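Side-chain contacts in Lin2722 protein (Listeria innocua, PDB 3DS8), which is of unknown function but belongs to an alpha/beta-hydrolase family and is probably a serine hydrolase: residues D97-S102 / W237-F242; I6-G11 / K21-L26; N28-S33 / K230-T235; P170-L175 / L201-S206; D213-E218 / Q223-T228. All blocks are in the same frame, centred on the assembly; numbering follows the deposited sequence.

From the N terminus, contact 2 closes first, a short loop folding helix 20-30 back onto strand 6-9. Contact 3 starts at the end of that same helix and spans nearly two hundred residues to helix 229-240. Contact 1 leaves strand 95-101 within this span and ends further along helix 229-240, so contacts 1 and 3 cross. Contacts 4 and 5 follow one another, and both fall inside the long loops of contacts 1 and 3: contact 4 ties strand 173-180 to the loop before strand 209-216, and contact 5 ties that strand to the turn leading into helix 229-240. Together they join helices 20-30 and 229-240, and several loops, to the central sheet.

Contact 1 (D97-S102 / W237-F242); sequences DGVGHS and WFLEKF
Leu239 lays its two methyls on Asp97 and Val99, which is how helix 229-240 seats on strand 95-101 in the middle of the alpha/beta-hydrolase sheet. Along the helix, Trp237 comes first and works through its backbone: its O takes both Lys241 N, at 2.9 Å, and Phe242 N, at 2.8 Å. Phe238 turns its ring toward strands 123-130 and 209-216 and meets Lys126 in a cation-pi contact. Next comes Leu239, which carries the whole join. With CG beside the backbone N (chi1 -65°), its branch reaches the strand and splits: CD2 goes to the Asp97 side, CD1 to the Val99 side. Glu240 follows; Asp97 OD2 and Glu240 OE2 lie 6.0 Å apart, and salt bridges from Arg59 to both, with Arg125 also on Asp97, probably keep the two acids compatible. Phe242 ends the segment with its ring on Ala209 and Ile211. Ser102, just past the strand, lies on a probable nucleophile elbow, far from residues 237-242. At the join itself, Leu239 CD2 sits 3.9 Å from Asp97 CB, and Leu239 CD1 is 4.1 Å from Val99 CG2.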
# COMPACT_ATOMS: atom_id res chain seq x y z
N ASP A 97 -3.85 4.21 8.27
CA ASP A 97 -2.91 4.29 7.15
C ASP A 97 -2.47 2.87 6.80
O ASP A 97 -2.62 1.96 7.60
CB ASP A 97 -1.72 5.10 7.56
CG ASP A 97 -2.08 6.50 7.91
OD1 ASP A 97 -3.02 7.05 7.34
OD2 ASP A 97 -1.35 7.07 8.75
N GLY A 98 -2.04 2.64 5.57
CA GLY A 98 -1.59 1.32 5.17
C GLY A 98 -0.36 1.36 4.28
O GLY A 98 -0.22 2.26 3.48
N VAL A 99 0.52 0.40 4.47
CA VAL A 99 1.67 0.20 3.63
C VAL A 99 1.56 -1.23 3.13
O VAL A 99 1.46 -2.16 3.92
CB VAL A 99 2.98 0.33 4.39
CG1 VAL A 99 4.17 0.17 3.41
CG2 VAL A 99 3.06 1.66 5.14
N GLY A 100 1.63 -1.41 1.81
CA GLY A 100 1.56 -2.73 1.21
C GLY A 100 2.66 -3.02 0.21
O GLY A 100 2.93 -2.21 -0.68
N HIS A 101 3.37 -4.12 0.39
CA HIS A 101 4.37 -4.55 -0.57
C HIS A 101 3.65 -5.32 -1.67
O HIS A 101 2.94 -6.29 -1.37
CB HIS A 101 5.39 -5.41 0.16
CG HIS A 101 6.48 -5.98 -0.69
ND1 HIS A 101 7.08 -5.31 -1.74
CD2 HIS A 101 7.10 -7.18 -0.60
CE1 HIS A 101 8.01 -6.10 -2.26
NE2 HIS A 101 8.05 -7.23 -1.59
N SER A 102 3.86 -4.90 -2.90
CA SER A 102 3.42 -5.60 -4.10
C SER A 102 1.92 -5.91 -4.08
O SER A 102 1.13 -4.97 -4.05
CB SER A 102 4.33 -6.82 -4.38
OG SER A 102 4.14 -7.21 -5.75
N TRP A 237 8.69 9.28 6.02
CA TRP A 237 8.39 10.66 5.66
C TRP A 237 6.92 10.84 5.34
O TRP A 237 6.30 11.77 5.81
CB TRP A 237 9.24 11.12 4.46
CG TRP A 237 8.79 12.42 3.90
CD1 TRP A 237 9.08 13.64 4.38
CD2 TRP A 237 7.99 12.62 2.76
NE1 TRP A 237 8.47 14.61 3.62
CE2 TRP A 237 7.80 14.00 2.61
CE3 TRP A 237 7.40 11.76 1.83
CZ2 TRP A 237 7.04 14.54 1.60
CZ3 TRP A 237 6.66 12.31 0.83
CH2 TRP A 237 6.51 13.69 0.72
N PHE A 238 6.37 9.94 4.51
CA PHE A 238 4.98 10.08 4.10
C PHE A 238 4.02 9.89 5.28
O PHE A 238 3.04 10.62 5.44
CB PHE A 238 4.69 9.06 3.02
CG PHE A 238 3.42 9.29 2.28
CD1 PHE A 238 3.28 10.41 1.45
CD2 PHE A 238 2.38 8.38 2.36
CE1 PHE A 238 2.12 10.57 0.67
CE2 PHE A 238 1.23 8.53 1.62
CZ PHE A 238 1.10 9.61 0.77
N LEU A 239 4.35 8.94 6.15
CA LEU A 239 3.49 8.63 7.29
C LEU A 239 3.59 9.63 8.42
O LEU A 239 2.61 9.86 9.10
CB LEU A 239 3.78 7.21 7.84
CG LEU A 239 3.50 5.99 6.97
CD1 LEU A 239 4.04 4.70 7.66
CD2 LEU A 239 1.99 5.89 6.63
N GLU A 240 4.77 10.21 8.63
CA GLU A 240 4.98 10.98 9.84
C GLU A 240 5.29 12.45 9.62
O GLU A 240 5.16 13.21 10.55
CB GLU A 240 6.09 10.33 10.67
CG GLU A 240 5.73 8.91 11.15
CD GLU A 240 4.45 8.81 11.95
OE1 GLU A 240 4.13 9.76 12.68
OE2 GLU A 240 3.78 7.75 11.84
N LYS A 241 5.71 12.84 8.42
CA LYS A 241 6.17 14.22 8.15
C LYS A 241 5.32 14.93 7.12
O LYS A 241 5.01 16.13 7.28
CB LYS A 241 7.63 14.22 7.70
CG LYS A 241 8.59 13.69 8.74
CD LYS A 241 8.53 14.52 9.98
CE LYS A 241 9.65 14.21 10.97
NZ LYS A 241 9.75 15.27 11.98
N PHE A 242 4.91 14.20 6.08
CA PHE A 242 4.11 14.77 5.02
C PHE A 242 2.71 15.13 5.52
O PHE A 242 1.98 14.29 6.05
CB PHE A 242 4.00 13.81 3.84
CG PHE A 242 3.10 14.33 2.73
CD1 PHE A 242 3.47 15.41 1.99
CD2 PHE A 242 1.86 13.74 2.48
CE1 PHE A 242 2.65 15.92 0.97
CE2 PHE A 242 1.02 14.24 1.47
CZ PHE A 242 1.43 15.32 0.72

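Contact 2 (I6-G11 / K21-L26); sequences IILIHG and KMADQL. With SO4 (sulfate ion), chain C.
One leucine fork spans two consecutive helical side chains, one of them a selenomethionine: Leu8 CD2 lies 4.1 Å from SE of Met22, the two side chains meeting at a slant, and Leu8 CD1 rests on Ala23 CB at 3.7 Å. Met22 runs out straight from the helix, CG opposite the backbone N (chi1 -178°), and bends at the selenium, so SE faces the strand while the terminal methyl turns aside. No hydrogen bond crosses between the segments. Ile6 and Leu26 point toward each other's segments at the edge of this buried patch, and Leu8 also packs against Val99 of the neighbouring strand.

Past the end of the strand, His10 turns its ring to the backbone of the following residue. Its ND1 gives a nearly straight bond to Gly11 O (2.8 Å, 171°); the oxygen lies in the ring plane, although the nitrogen stands above the carbonyl plane. Phe66 N meets NE2, so both ring nitrogens are tied and the ring is fixed in rotation. Gly11 N hydrogen-bonds sulfate O1 at 3.0 Å, and Ser18 OG also binds the ion, which probably comes from the crystallisation liquor. This is a strand-loop-helix unit of the alpha/beta-hydrolase fold, and a His-Gly pair after such a strand is consistent with the oxyanion-hole region of related lipases.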
# COMPACT_ATOMS: atom_id res chain seq x y z
N ILE A 6 -1.32 2.00 11.69
CA ILE A 6 -0.65 1.78 10.42
C ILE A 6 -0.68 0.28 10.14
O ILE A 6 -0.06 -0.50 10.86
CB ILE A 6 0.79 2.24 10.48
CG1 ILE A 6 0.89 3.74 10.87
CG2 ILE A 6 1.50 1.83 9.13
CD1 ILE A 6 2.30 4.14 11.32
N ILE A 7 -1.44 -0.13 9.13
CA ILE A 7 -1.51 -1.54 8.72
C ILE A 7 -0.39 -1.85 7.72
O ILE A 7 -0.23 -1.15 6.71
CB ILE A 7 -2.88 -1.94 8.20
CG1 ILE A 7 -3.00 -3.45 8.03
CG2 ILE A 7 -3.22 -1.37 6.86
CD1 ILE A 7 -4.41 -3.90 8.06
N LEU A 8 0.36 -2.90 7.99
CA LEU A 8 1.46 -3.38 7.11
C LEU A 8 1.02 -4.68 6.46
O LEU A 8 0.70 -5.68 7.14
CB LEU A 8 2.75 -3.62 7.89
CG LEU A 8 3.25 -2.40 8.66
CD1 LEU A 8 4.54 -2.79 9.46
CD2 LEU A 8 3.43 -1.15 7.77
N ILE A 9 1.06 -4.70 5.13
CA ILE A 9 0.58 -5.85 4.36
C ILE A 9 1.67 -6.36 3.41
O ILE A 9 2.20 -5.60 2.60
CB ILE A 9 -0.70 -5.57 3.57
CG1 ILE A 9 -1.78 -5.03 4.50
CG2 ILE A 9 -1.16 -6.84 2.87
CD1 ILE A 9 -3.13 -4.83 3.86
N HIS A 10 1.95 -7.65 3.54
CA HIS A 10 2.95 -8.36 2.75
C HIS A 10 2.54 -8.53 1.27
O HIS A 10 1.37 -8.29 0.91
CB HIS A 10 3.25 -9.73 3.40
CG HIS A 10 2.05 -10.62 3.51
ND1 HIS A 10 1.58 -11.38 2.46
CD2 HIS A 10 1.18 -10.83 4.54
CE1 HIS A 10 0.52 -12.07 2.86
NE2 HIS A 10 0.26 -11.75 4.11
N GLY A 11 3.51 -8.97 0.48
CA GLY A 11 3.34 -9.39 -0.91
C GLY A 11 2.97 -10.86 -0.97
O GLY A 11 2.92 -11.57 0.05
N LYS A 21 11.25 -5.23 8.93
CA LYS A 21 12.38 -4.31 8.93
C LYS A 21 11.84 -2.89 9.13
O LYS A 21 12.32 -2.13 10.00
CB LYS A 21 13.23 -4.42 7.70
CG LYS A 21 14.49 -3.54 7.74
CD LYS A 21 15.29 -3.62 6.47
CE LYS A 21 16.58 -2.78 6.52
NZ LYS A 21 17.37 -2.83 5.24
N MSE A 22 10.86 -2.56 8.31
CA MSE A 22 10.14 -1.30 8.43
C MSE A 22 9.53 -1.08 9.80
O MSE A 22 9.73 -0.04 10.44
CB MSE A 22 9.02 -1.23 7.39
CG MSE A 22 8.30 0.07 7.46
SE MSE A 22 6.97 0.04 6.04
CE MSE A 22 8.19 0.24 4.48
N ALA A 23 8.78 -2.07 10.27
CA ALA A 23 8.15 -1.95 11.57
C ALA A 23 9.14 -1.70 12.69
O ALA A 23 8.91 -0.86 13.58
CB ALA A 23 7.27 -3.16 11.86
N ASP A 24 10.24 -2.45 12.69
CA ASP A 24 11.27 -2.32 13.71
C ASP A 24 11.89 -0.92 13.68
O ASP A 24 12.17 -0.34 14.71
CB ASP A 24 12.37 -3.39 13.56
CG ASP A 24 11.92 -4.79 14.03
OD1 ASP A 24 10.80 -4.93 14.61
OD2 ASP A 24 12.72 -5.75 13.83
N GLN A 25 12.13 -0.38 12.48
CA GLN A 25 12.64 0.97 12.36
C GLN A 25 11.63 2.01 12.94
O GLN A 25 12.02 2.91 13.69
CB GLN A 25 13.03 1.29 10.93
CG GLN A 25 14.40 0.74 10.55
CD GLN A 25 14.87 1.22 9.19
OE1 GLN A 25 14.95 0.42 8.27
NE2 GLN A 25 15.10 2.51 9.04
N LEU A 26 10.36 1.86 12.62
CA LEU A 26 9.35 2.78 13.14
C LEU A 26 9.24 2.70 14.66
O LEU A 26 9.11 3.73 15.34
CB LEU A 26 7.98 2.51 12.53
CG LEU A 26 7.85 2.81 11.05
CD1 LEU A 26 6.49 2.30 10.55
CD2 LEU A 26 8.03 4.29 10.73
S SO4 C . 7.07 -10.25 0.91
O1 SO4 C . 6.38 -9.19 1.38
O2 SO4 C . 8.16 -9.88 -0.05
O3 SO4 C . 7.72 -10.97 2.02
O4 SO4 C . 6.15 -11.17 0.17

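Contact 3 (N28-S33 / K230-T235); sequences NEYRSS and KSIEKT. With SO4 (sulfate ion), chain E.
Tyr30 reaches across to Ile232 and Glu233; between these two segments no hydrogen bond crosses, and the contact is van der Waals. The hydroxyl end of the tyrosine presses on the helix wall: OH lies 3.7 Å from Glu233 CA and 3.9 Å from Glu233 CG. The two side chains cross at about a right angle, the ring and carboxylate planes 63° apart. At the ring's edge, Ile232 CG2 comes in near the ring plane, 4.3 Å from Tyr30 CE2. The ring also stacks with that of Tyr236, one turn further on.

Hydrogen bonds act within each segment. Thr235 OG1 gives one of 2.9 Å to Ser231 O, and Thr235 N reaches the same oxygen from the other face of its carbonyl plane, so that oxygen is gripped twice. Just past the end of helix 20-30, Arg31 NH1 reaches back to Asn28 O at 2.9 Å.

Arg31, exposed, also hydrogen-bonds a sulfate, probably from the crystallisation liquor. It bends at chi3 (-73°) and offers NE and NH2 side by side, with NE to O4 at 2.7 Å and NH2 to O2 at 2.8 Å.

Helices 20-30 and 229-240 lie next to each other against the sheet, the pairing of first and last helices on one face seen in alpha/beta hydrolases.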
# COMPACT_ATOMS: atom_id res chain seq x y z
N ASN A 28 11.67 1.28 16.85
CA ASN A 28 12.89 1.21 17.63
C ASN A 28 13.83 2.37 17.37
O ASN A 28 14.61 2.76 18.25
CB ASN A 28 13.65 -0.12 17.39
CG ASN A 28 12.86 -1.35 17.82
OD1 ASN A 28 11.86 -1.26 18.54
ND2 ASN A 28 13.27 -2.52 17.30
N GLU A 29 13.83 2.88 16.15
CA GLU A 29 14.74 3.94 15.75
C GLU A 29 14.07 5.27 15.55
O GLU A 29 14.44 6.24 16.20
CB GLU A 29 15.49 3.51 14.51
CG GLU A 29 16.48 2.43 14.90
CD GLU A 29 17.35 2.10 13.80
OE1 GLU A 29 17.02 1.10 13.11
OE2 GLU A 29 18.33 2.86 13.64
N TYR A 30 13.07 5.32 14.69
CA TYR A 30 12.26 6.53 14.59
C TYR A 30 11.47 6.73 15.88
O TYR A 30 11.35 7.87 16.35
CB TYR A 30 11.33 6.47 13.43
CG TYR A 30 11.97 6.50 12.08
CD1 TYR A 30 12.53 7.68 11.60
CD2 TYR A 30 12.00 5.37 11.27
CE1 TYR A 30 13.09 7.74 10.34
CE2 TYR A 30 12.55 5.43 9.98
CZ TYR A 30 13.08 6.62 9.54
OH TYR A 30 13.66 6.70 8.28
N ARG A 31 10.97 5.62 16.44
CA ARG A 31 10.16 5.61 17.65
C ARG A 31 8.95 6.50 17.47
O ARG A 31 8.53 7.19 18.42
CB ARG A 31 10.97 5.98 18.90
CG ARG A 31 12.01 4.96 19.19
CD ARG A 31 12.72 5.18 20.49
NE ARG A 31 13.65 6.30 20.50
CZ ARG A 31 14.94 6.24 20.14
NH1 ARG A 31 15.48 5.13 19.67
NH2 ARG A 31 15.68 7.31 20.28
N SER A 32 8.36 6.42 16.27
CA SER A 32 7.11 7.14 15.93
C SER A 32 5.88 6.28 16.22
O SER A 32 4.76 6.82 16.32
CB SER A 32 7.11 7.58 14.47
OG SER A 32 7.54 6.54 13.61
N SER A 33 6.10 4.98 16.33
CA SER A 33 5.06 4.02 16.77
C SER A 33 5.57 3.35 18.02
O SER A 33 6.77 3.10 18.12
CB SER A 33 4.77 2.96 15.71
OG SER A 33 4.20 3.50 14.52
N LYS A 230 15.90 3.53 1.19
CA LYS A 230 15.10 4.60 0.62
C LYS A 230 13.59 4.37 0.78
O LYS A 230 12.83 5.33 0.97
CB LYS A 230 15.40 4.77 -0.86
CG LYS A 230 14.57 5.85 -1.54
CD LYS A 230 14.76 7.28 -0.88
CE LYS A 230 14.16 8.40 -1.76
NZ LYS A 230 14.37 9.78 -1.13
N SER A 231 13.14 3.13 0.57
CA SER A 231 11.74 2.78 0.78
C SER A 231 11.29 3.11 2.18
O SER A 231 10.25 3.74 2.40
CB SER A 231 11.41 1.30 0.47
OG SER A 231 11.38 1.12 -0.92
N ILE A 232 12.09 2.70 3.14
CA ILE A 232 11.72 2.93 4.55
C ILE A 232 11.76 4.42 4.91
O ILE A 232 10.82 4.95 5.59
CB ILE A 232 12.58 2.07 5.49
CG1 ILE A 232 12.26 0.59 5.21
CG2 ILE A 232 12.26 2.45 6.95
CD1 ILE A 232 13.23 -0.41 5.84
N GLU A 233 12.77 5.12 4.45
CA GLU A 233 12.87 6.58 4.66
C GLU A 233 11.67 7.31 4.04
O GLU A 233 11.07 8.19 4.67
CB GLU A 233 14.17 7.12 4.10
CG GLU A 233 15.40 6.59 4.78
CD GLU A 233 16.64 6.51 3.85
OE1 GLU A 233 16.73 7.29 2.86
OE2 GLU A 233 17.51 5.67 4.12
N LYS A 234 11.33 6.95 2.80
CA LYS A 234 10.24 7.66 2.11
C LYS A 234 8.88 7.37 2.79
O LYS A 234 8.04 8.26 2.92
CB LYS A 234 10.25 7.32 0.63
CG LYS A 234 9.42 8.28 -0.21
CD LYS A 234 10.08 9.60 -0.44
CE LYS A 234 9.16 10.55 -1.22
NZ LYS A 234 9.72 11.94 -1.39
N THR A 235 8.70 6.12 3.22
CA THR A 235 7.52 5.69 3.89
C THR A 235 7.38 6.42 5.24
O THR A 235 6.31 6.93 5.57
CB THR A 235 7.48 4.13 4.03
OG1 THR A 235 7.41 3.55 2.72
CG2 THR A 235 6.25 3.68 4.79
S SO4 E . 12.94 9.72 21.39
O1 SO4 E . 12.70 10.47 20.15
O2 SO4 E . 14.39 9.52 21.53
O3 SO4 E . 12.51 10.44 22.62
O4 SO4 E . 12.17 8.45 21.35

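Contact 4 (P170-L175 / L201-S206); sequences PDLEVL and LFMPGS
The Phe202 ring takes no part in the join between Leu172, Val174 and Met203: it meets Phe161 with the planes about 25° apart and touches Thr109 and Glu113 of helix 103-114, while Tyr210 touches both Val174 and Met203. What joins the two segments is the selenomethionine Met203. Its chain starts with CG beside the backbone N and turns sharply at chi2 (-64°), which drops the selenium and the methyl between two aliphatic groups. Met203 CE lies 3.9 Å from Leu172 CD2 and equally 3.9 Å from Val174 CG2, while its SE stands 4.0 Å from that same Val174 CG2. Met203 meets Leu172 at a slant and Val174 nearly square on.

In the alpha/beta-hydrolase sheet, strand 173-180 runs beside strand 209-216, and Val174 is backbone-bonded to Ala209 and Ile211. Alternate residues face opposite ways: Glu173 and Leu175 touch Phe238 of helix 229-240, whereas Leu172 and Val174 turn to the loop before strand 209-216, and Leu172 also meets Ala112 of helix 103-114.

The loop keeps its shape by bonds of its own. Ser206 OG reaches Phe202 O at 2.9 Å, nearly along the C=O axis (161°), and Ser206 N reaches Met203 O at 3.0 Å. At its end the backbone approaches the other segment directly, with Ser206 O 3.9 Å from Pro170 CA.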
# COMPACT_ATOMS: atom_id res chain seq x y z
N PRO A 170 -11.90 11.56 -0.69
CA PRO A 170 -11.22 12.75 -1.16
C PRO A 170 -10.07 13.16 -0.26
O PRO A 170 -9.32 14.05 -0.64
CB PRO A 170 -12.30 13.82 -1.14
CG PRO A 170 -13.31 13.33 -0.22
CD PRO A 170 -13.24 11.86 -0.15
N ASP A 171 -9.92 12.55 0.91
CA ASP A 171 -8.76 12.80 1.78
C ASP A 171 -7.63 11.78 1.63
O ASP A 171 -6.61 11.88 2.33
CB ASP A 171 -9.20 12.88 3.24
CG ASP A 171 -10.18 14.00 3.47
OD1 ASP A 171 -9.94 15.11 2.95
OD2 ASP A 171 -11.21 13.76 4.12
N LEU A 172 -7.80 10.82 0.74
CA LEU A 172 -6.78 9.76 0.53
C LEU A 172 -5.45 10.40 0.09
O LEU A 172 -5.42 11.33 -0.70
CB LEU A 172 -7.21 8.75 -0.50
CG LEU A 172 -6.38 7.45 -0.61
CD1 LEU A 172 -6.59 6.57 0.59
CD2 LEU A 172 -6.62 6.67 -1.92
N GLU A 173 -4.35 9.86 0.60
CA GLU A 173 -3.01 10.32 0.20
C GLU A 173 -2.22 9.07 -0.20
O GLU A 173 -2.15 8.12 0.55
CB GLU A 173 -2.31 11.04 1.37
CG GLU A 173 -3.05 12.27 1.85
CD GLU A 173 -2.40 12.98 3.02
OE1 GLU A 173 -1.47 12.38 3.59
OE2 GLU A 173 -2.75 14.17 3.32
N VAL A 174 -1.68 9.09 -1.40
CA VAL A 174 -1.11 7.90 -2.01
C VAL A 174 0.34 8.13 -2.35
O VAL A 174 0.68 9.15 -2.97
CB VAL A 174 -1.90 7.47 -3.27
CG1 VAL A 174 -1.20 6.32 -3.95
CG2 VAL A 174 -3.33 7.10 -2.93
N LEU A 175 1.20 7.20 -1.95
CA LEU A 175 2.60 7.19 -2.32
C LEU A 175 2.87 5.90 -3.06
O LEU A 175 2.63 4.78 -2.52
CB LEU A 175 3.52 7.27 -1.08
CG LEU A 175 5.01 7.00 -1.32
CD1 LEU A 175 5.59 8.04 -2.26
CD2 LEU A 175 5.75 6.97 0.09
N LEU A 201 -2.67 7.20 -13.40
CA LEU A 201 -3.82 7.30 -14.29
C LEU A 201 -5.18 7.33 -13.60
O LEU A 201 -6.20 7.52 -14.27
CB LEU A 201 -3.76 6.19 -15.33
CG LEU A 201 -2.42 6.14 -16.10
CD1 LEU A 201 -2.49 5.14 -17.16
CD2 LEU A 201 -2.01 7.50 -16.69
N PHE A 202 -5.22 7.19 -12.28
CA PHE A 202 -6.48 7.21 -11.57
C PHE A 202 -6.45 7.88 -10.19
O PHE A 202 -7.50 8.33 -9.71
CB PHE A 202 -7.12 5.79 -11.52
CG PHE A 202 -6.36 4.77 -10.72
CD1 PHE A 202 -6.67 4.54 -9.39
CD2 PHE A 202 -5.37 3.98 -11.30
CE1 PHE A 202 -6.02 3.60 -8.66
CE2 PHE A 202 -4.71 3.03 -10.56
CZ PHE A 202 -5.03 2.83 -9.25
N MSE A 203 -5.27 8.03 -9.58
CA MSE A 203 -5.23 8.68 -8.28
C MSE A 203 -5.22 10.23 -8.32
O MSE A 203 -5.94 10.87 -7.54
CB MSE A 203 -4.11 8.12 -7.43
CG MSE A 203 -4.34 6.69 -7.08
SE MSE A 203 -5.97 6.52 -5.94
CE MSE A 203 -5.58 4.75 -5.16
N PRO A 204 -4.41 10.83 -9.21
CA PRO A 204 -4.45 12.31 -9.26
C PRO A 204 -5.86 12.88 -9.47
O PRO A 204 -6.56 12.41 -10.33
CB PRO A 204 -3.58 12.64 -10.48
CG PRO A 204 -2.64 11.45 -10.59
CD PRO A 204 -3.40 10.27 -10.12
N GLY A 205 -6.27 13.86 -8.68
CA GLY A 205 -7.58 14.50 -8.87
C GLY A 205 -8.72 13.72 -8.21
O GLY A 205 -9.89 14.21 -8.18
N SER A 206 -8.43 12.49 -7.79
CA SER A 206 -9.36 11.68 -6.98
C SER A 206 -8.88 11.75 -5.52
O SER A 206 -9.61 12.11 -4.61
CB SER A 206 -9.33 10.23 -7.50
OG SER A 206 -9.55 10.18 -8.92

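Contact 5 (D213-E218 / Q223-T228); sequences DIQVGE and QTLHET
Thr228 OG1 makes two hydrogen bonds: it donates to Gln215 OE1 at 2.7 Å, and it takes the backbone N-H of Ser231. The second bond makes Thr228 the N-cap of helix 229-240. For this its OG1 sits between the backbone N and the carbonyl carbon (chi1 65°), where it can face the first turn of the helix and the strand together. The hydroxyl comes to OE1 at a C=O...donor angle of 120°, tilted from the amide plane.

The glutamine is pinned at the other end of its amide as well. Gln215 NE2 bonds Asp213 OD2, two residues back on the same strand, at 3.2 Å and 164°, with the carboxylate oxygen close to the amide plane, and it also bonds Ser231 OG. With OE1 and NE2 both engaged, the amide can hardly flip. Ser231 OG in turn bonds Leu225 O, so strand, turn and helix share one small network of buried polar atoms. Beside it, Leu225 reaches over with a methyl, CD1 lying 3.8 Å from Gln215 OE1, over one face of the amide and offset toward that oxygen.

Past Leu225, the His226 ring has Glu227 CG 3.8 Å above its centre and stacks with His101. The turn follows the last long strand, where alpha/beta hydrolases usually place the catalytic histidine, and Leu225 touches what may be a Ser-His-Asp triad. Strand 209-216 pairs with strand 173-180 through Asp213 and Gln215, whose side chains also touch Lys230 at the start of helix 229-240.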
# COMPACT_ATOMS: atom_id res chain seq x y z
N ASP A 213 7.81 7.80 -6.29
CA ASP A 213 9.26 7.77 -5.96
C ASP A 213 9.83 6.56 -6.67
O ASP A 213 9.34 5.44 -6.47
CB ASP A 213 9.45 7.57 -4.43
CG ASP A 213 10.87 6.92 -4.02
OD1 ASP A 213 11.76 7.74 -3.93
OD2 ASP A 213 11.08 5.62 -3.78
N ILE A 214 10.76 6.78 -7.57
CA ILE A 214 11.43 5.67 -8.29
C ILE A 214 12.82 5.46 -7.71
O ILE A 214 13.58 6.43 -7.55
CB ILE A 214 11.58 5.97 -9.78
CG1 ILE A 214 10.22 6.21 -10.43
CG2 ILE A 214 12.35 4.80 -10.49
CD1 ILE A 214 10.33 6.64 -11.87
N GLN A 215 13.15 4.23 -7.34
CA GLN A 215 14.47 3.89 -6.95
C GLN A 215 15.14 3.11 -8.09
O GLN A 215 14.56 2.20 -8.65
CB GLN A 215 14.50 3.02 -5.68
CG GLN A 215 14.04 3.73 -4.43
CD GLN A 215 13.69 2.73 -3.35
OE1 GLN A 215 14.50 1.82 -3.03
NE2 GLN A 215 12.50 2.89 -2.76
N VAL A 216 16.38 3.47 -8.38
CA VAL A 216 17.08 2.85 -9.52
C VAL A 216 18.30 2.08 -9.05
O VAL A 216 19.08 2.53 -8.18
CB VAL A 216 17.49 3.88 -10.58
CG1 VAL A 216 18.06 3.18 -11.83
CG2 VAL A 216 16.31 4.78 -10.97
N GLY A 217 18.50 0.93 -9.66
CA GLY A 217 19.68 0.14 -9.41
C GLY A 217 19.40 -1.31 -9.05
O GLY A 217 18.27 -1.71 -8.78
N GLU A 218 20.46 -2.10 -9.05
CA GLU A 218 20.35 -3.50 -8.73
C GLU A 218 19.75 -3.74 -7.37
O GLU A 218 19.10 -4.76 -7.17
CB GLU A 218 21.70 -4.21 -8.87
CG GLU A 218 22.78 -3.80 -7.89
CD GLU A 218 24.08 -4.57 -8.11
OE1 GLU A 218 24.14 -5.45 -9.02
OE2 GLU A 218 25.05 -4.28 -7.38
N GLN A 223 11.76 -8.26 -4.75
CA GLN A 223 11.59 -9.14 -3.60
C GLN A 223 11.88 -8.43 -2.26
O GLN A 223 11.28 -8.77 -1.22
CB GLN A 223 12.49 -10.37 -3.76
CG GLN A 223 12.03 -11.34 -4.84
CD GLN A 223 12.44 -11.04 -6.31
OE1 GLN A 223 12.98 -9.97 -6.65
NE2 GLN A 223 12.19 -12.04 -7.20
N THR A 224 12.79 -7.46 -2.30
CA THR A 224 13.23 -6.75 -1.11
C THR A 224 12.99 -5.23 -1.15
O THR A 224 13.57 -4.44 -0.37
CB THR A 224 14.71 -7.09 -0.83
OG1 THR A 224 15.53 -6.85 -1.99
CG2 THR A 224 14.81 -8.57 -0.44
N LEU A 225 12.15 -4.78 -2.08
CA LEU A 225 11.98 -3.35 -2.29
C LEU A 225 11.39 -2.62 -1.04
O LEU A 225 11.68 -1.46 -0.78
CB LEU A 225 11.10 -3.08 -3.53
CG LEU A 225 10.97 -1.63 -3.98
CD1 LEU A 225 12.31 -1.01 -4.36
CD2 LEU A 225 9.92 -1.54 -5.15
N HIS A 226 10.56 -3.34 -0.30
CA HIS A 226 10.02 -2.87 1.01
C HIS A 226 11.06 -2.84 2.16
O HIS A 226 10.71 -2.39 3.27
CB HIS A 226 8.86 -3.75 1.41
CG HIS A 226 9.25 -5.16 1.67
ND1 HIS A 226 9.85 -5.96 0.73
CD2 HIS A 226 9.10 -5.93 2.78
CE1 HIS A 226 10.10 -7.15 1.25
NE2 HIS A 226 9.66 -7.16 2.50
N GLU A 227 12.29 -3.24 1.87
CA GLU A 227 13.39 -3.23 2.85
C GLU A 227 14.52 -2.26 2.53
O GLU A 227 15.47 -2.16 3.29
CB GLU A 227 14.00 -4.61 2.98
CG GLU A 227 12.98 -5.60 3.57
CD GLU A 227 13.54 -6.98 3.86
OE1 GLU A 227 14.37 -7.45 3.06
OE2 GLU A 227 13.13 -7.61 4.89
N THR A 228 14.42 -1.56 1.41
CA THR A 228 15.52 -0.69 1.04
C THR A 228 15.51 0.50 1.99
O THR A 228 14.43 0.96 2.46
CB THR A 228 15.47 -0.19 -0.40
OG1 THR A 228 14.35 0.65 -0.59
CG2 THR A 228 15.46 -1.35 -1.42